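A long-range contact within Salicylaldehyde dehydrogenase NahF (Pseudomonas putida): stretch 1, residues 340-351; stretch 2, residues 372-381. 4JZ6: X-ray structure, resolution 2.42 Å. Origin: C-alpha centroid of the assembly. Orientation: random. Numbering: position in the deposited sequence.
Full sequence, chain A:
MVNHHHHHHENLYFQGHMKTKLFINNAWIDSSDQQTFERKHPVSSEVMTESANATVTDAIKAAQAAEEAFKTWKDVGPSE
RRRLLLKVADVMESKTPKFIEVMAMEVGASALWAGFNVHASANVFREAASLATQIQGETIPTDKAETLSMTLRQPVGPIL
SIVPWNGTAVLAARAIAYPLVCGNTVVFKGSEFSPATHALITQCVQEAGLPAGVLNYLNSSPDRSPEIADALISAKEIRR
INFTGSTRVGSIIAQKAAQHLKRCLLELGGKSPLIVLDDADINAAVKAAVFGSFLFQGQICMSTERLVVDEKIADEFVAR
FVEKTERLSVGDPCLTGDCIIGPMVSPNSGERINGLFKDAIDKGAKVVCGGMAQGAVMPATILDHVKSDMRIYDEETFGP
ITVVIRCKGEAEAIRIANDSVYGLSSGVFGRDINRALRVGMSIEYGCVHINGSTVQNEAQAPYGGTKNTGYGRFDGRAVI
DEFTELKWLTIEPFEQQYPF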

# COMPACT_ATOMS: atom_id res chain seq x y z
N ILE A 340 32.53 -1.74 -20.34
CA ILE A 340 31.22 -2.35 -20.11
C ILE A 340 31.15 -2.75 -18.64
O ILE A 340 30.17 -2.47 -17.95
CB ILE A 340 30.99 -3.57 -21.02
CG1 ILE A 340 31.23 -3.19 -22.48
CG2 ILE A 340 29.59 -4.13 -20.81
CD1 ILE A 340 30.39 -2.03 -22.96
N ILE A 341 32.22 -3.39 -18.17
CA ILE A 341 32.30 -3.82 -16.78
C ILE A 341 33.17 -2.86 -15.97
O ILE A 341 34.39 -3.03 -15.89
CB ILE A 341 32.86 -5.25 -16.66
CG1 ILE A 341 32.27 -6.17 -17.74
CG2 ILE A 341 32.61 -5.81 -15.26
CD1 ILE A 341 30.83 -6.50 -17.53
N GLY A 342 32.55 -1.86 -15.37
CA GLY A 342 33.26 -0.95 -14.49
C GLY A 342 33.50 -1.57 -13.12
O GLY A 342 33.15 -2.72 -12.89
N PRO A 343 34.13 -0.81 -12.21
CA PRO A 343 34.31 -1.35 -10.86
C PRO A 343 32.99 -1.36 -10.10
O PRO A 343 32.11 -0.55 -10.39
CB PRO A 343 35.29 -0.37 -10.22
CG PRO A 343 35.12 0.90 -10.99
CD PRO A 343 34.83 0.47 -12.40
N MET A 344 32.84 -2.28 -9.16
CA MET A 344 31.67 -2.30 -8.29
C MET A 344 31.75 -1.16 -7.29
O MET A 344 32.73 -0.43 -7.26
CB MET A 344 31.54 -3.65 -7.59
CG MET A 344 31.26 -4.77 -8.57
SD MET A 344 31.08 -6.40 -7.82
CE MET A 344 32.72 -6.63 -7.12
N VAL A 345 30.71 -1.00 -6.48
CA VAL A 345 30.55 0.21 -5.68
C VAL A 345 31.44 0.26 -4.44
O VAL A 345 31.86 1.34 -4.02
CB VAL A 345 29.06 0.43 -5.27
CG1 VAL A 345 28.62 -0.62 -4.26
CG2 VAL A 345 28.85 1.82 -4.70
N SER A 346 31.73 -0.90 -3.87
CA SER A 346 32.38 -0.95 -2.57
C SER A 346 33.40 -2.08 -2.50
O SER A 346 33.20 -3.13 -3.11
CB SER A 346 31.32 -1.14 -1.48
OG SER A 346 31.90 -1.28 -0.19
N PRO A 347 34.49 -1.88 -1.74
CA PRO A 347 35.53 -2.90 -1.56
C PRO A 347 35.02 -4.07 -0.73
O PRO A 347 35.77 -4.64 0.07
CB PRO A 347 36.63 -2.16 -0.78
CG PRO A 347 36.28 -0.70 -0.88
CD PRO A 347 34.80 -0.64 -1.01
N ASN A 348 33.76 -4.42 -0.92
CA ASN A 348 33.06 -5.34 -0.07
C ASN A 348 32.16 -6.18 -0.95
O ASN A 348 31.77 -7.29 -0.59
CB ASN A 348 32.18 -4.55 0.91
CG ASN A 348 32.57 -4.77 2.35
OD1 ASN A 348 33.05 -3.86 3.02
ND2 ASN A 348 32.35 -5.99 2.85
N SER A 349 31.82 -5.61 -2.10
CA SER A 349 30.87 -6.21 -3.02
C SER A 349 31.34 -7.60 -3.42
O SER A 349 30.53 -8.52 -3.56
CB SER A 349 30.71 -5.34 -4.26
OG SER A 349 30.56 -3.97 -3.91
N GLY A 350 32.65 -7.74 -3.59
CA GLY A 350 33.22 -9.02 -3.98
C GLY A 350 33.24 -10.02 -2.84
O GLY A 350 33.26 -11.22 -3.06
N GLU A 351 33.23 -9.51 -1.62
CA GLU A 351 33.25 -10.36 -0.44
C GLU A 351 31.93 -11.11 -0.32
O GLU A 351 31.90 -12.30 -0.00
CB GLU A 351 33.53 -9.52 0.81
CG GLU A 351 34.60 -10.10 1.72
CD GLU A 351 34.07 -11.21 2.60
OE1 GLU A 351 33.12 -10.95 3.38
OE2 GLU A 351 34.60 -12.34 2.52
N MET A 372 36.57 -15.40 -9.60
CA MET A 372 36.09 -14.76 -8.38
C MET A 372 36.44 -13.28 -8.36
O MET A 372 37.04 -12.77 -9.30
CB MET A 372 36.62 -15.45 -7.13
CG MET A 372 35.72 -16.55 -6.60
SD MET A 372 36.37 -17.34 -5.12
CE MET A 372 34.88 -18.10 -4.47
N ALA A 373 36.06 -12.61 -7.29
CA ALA A 373 36.24 -11.17 -7.19
C ALA A 373 37.28 -10.80 -6.14
O ALA A 373 37.78 -11.65 -5.40
CB ALA A 373 34.91 -10.50 -6.88
N GLN A 374 37.60 -9.52 -6.10
CA GLN A 374 38.47 -8.98 -5.07
C GLN A 374 38.13 -7.51 -4.90
O GLN A 374 38.35 -6.71 -5.81
CB GLN A 374 39.94 -9.13 -5.47
CG GLN A 374 40.89 -8.77 -4.35
CD GLN A 374 40.74 -9.67 -3.14
OE1 GLN A 374 40.71 -10.90 -3.27
NE2 GLN A 374 40.65 -9.07 -1.96
N GLY A 375 37.58 -7.15 -3.75
CA GLY A 375 37.10 -5.80 -3.54
C GLY A 375 36.02 -5.48 -4.55
O GLY A 375 35.03 -6.21 -4.66
N ALA A 376 36.22 -4.41 -5.31
CA ALA A 376 35.22 -4.00 -6.29
C ALA A 376 35.60 -4.42 -7.71
O ALA A 376 34.97 -3.99 -8.67
CB ALA A 376 35.01 -2.50 -6.22
N VAL A 377 36.62 -5.26 -7.82
CA VAL A 377 37.09 -5.71 -9.13
C VAL A 377 36.72 -7.17 -9.40
O VAL A 377 37.04 -8.06 -8.60
CB VAL A 377 38.62 -5.52 -9.26
CG1 VAL A 377 39.09 -5.90 -10.66
CG2 VAL A 377 39.00 -4.09 -8.95
N MET A 378 36.05 -7.41 -10.52
CA MET A 378 35.62 -8.76 -10.90
C MET A 378 35.48 -8.86 -12.41
O MET A 378 34.96 -7.94 -13.04
CB MET A 378 34.28 -9.09 -10.24
CG MET A 378 33.80 -10.53 -10.44
SD MET A 378 32.28 -10.90 -9.53
CE MET A 378 32.18 -12.67 -9.76
N PRO A 379 35.95 -9.96 -13.00
CA PRO A 379 35.69 -10.21 -14.42
C PRO A 379 34.25 -10.65 -14.64
O PRO A 379 33.63 -11.14 -13.69
CB PRO A 379 36.65 -11.35 -14.76
CG PRO A 379 36.95 -12.01 -13.45
CD PRO A 379 36.91 -10.93 -12.43
N ALA A 380 33.73 -10.46 -15.84
CA ALA A 380 32.40 -10.95 -16.16
C ALA A 380 32.36 -12.46 -15.96
O ALA A 380 33.17 -13.19 -16.53
CB ALA A 380 32.03 -10.60 -17.59
N THR A 381 31.43 -12.91 -15.12
CA THR A 381 31.40 -14.31 -14.70
C THR A 381 30.04 -14.96 -14.95
O THR A 381 29.00 -14.39 -14.63
CB THR A 381 31.77 -14.42 -13.20
OG1 THR A 381 33.05 -13.81 -12.97
CG2 THR A 381 31.84 -15.87 -12.77

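The contact joins a loop that leads into a helix, on the first stretch, to a tight turn on the second. Backbone atoms supply both hydrogen bonds between them. The stronger runs from M344 N to A376 O, 2.8 Å and nearly straight at 171°. The same oxygen also receives a CA-H...O contact from P343, with P343 CA 3.5 Å from A376 O.

The second bond is weak. G350 N lies 3.0 Å from G375 O, but the angle at the hydrogen is only 131°. Thus the carbonyls of two consecutive turn residues each accept an amide from the first stretch.

The turn is type II', from Q374 to V377. It is closed in both directions: V377 N donates to Q374 O at 3.0 Å, and Q374 N donates to V377 O at 2.9 Å. These bonds leave the carbonyls of G375 and A376 free to serve the other stretch. G375 has a positive phi of 60°, which favours glycine.

In the first stretch, S346 O accepts from S349 N at 3.0 Å and from the hydroxyl S349 OG at 2.9 Å. N348 occupies the N-cap position, yet its side chain makes no capping bond.

Apolar contacts lie beside the polar ones. A376 points its CB toward the first stretch, 3.9 Å from M344 CB. The M344 side chain extends along the turn; its CE is 4.3 Å from M378 CB and 3.4 Å from G375 O. I341 CD1 meets A380 CB at 4.3 Å.

G350 fits closely against the second stretch, its CA 3.7 Å from A373 CB. An ideal CB on G350 would clash, lying 2.6 Å from G375 O and 2.9 Å from A373 CB. The absence of a side chain therefore permits this approach.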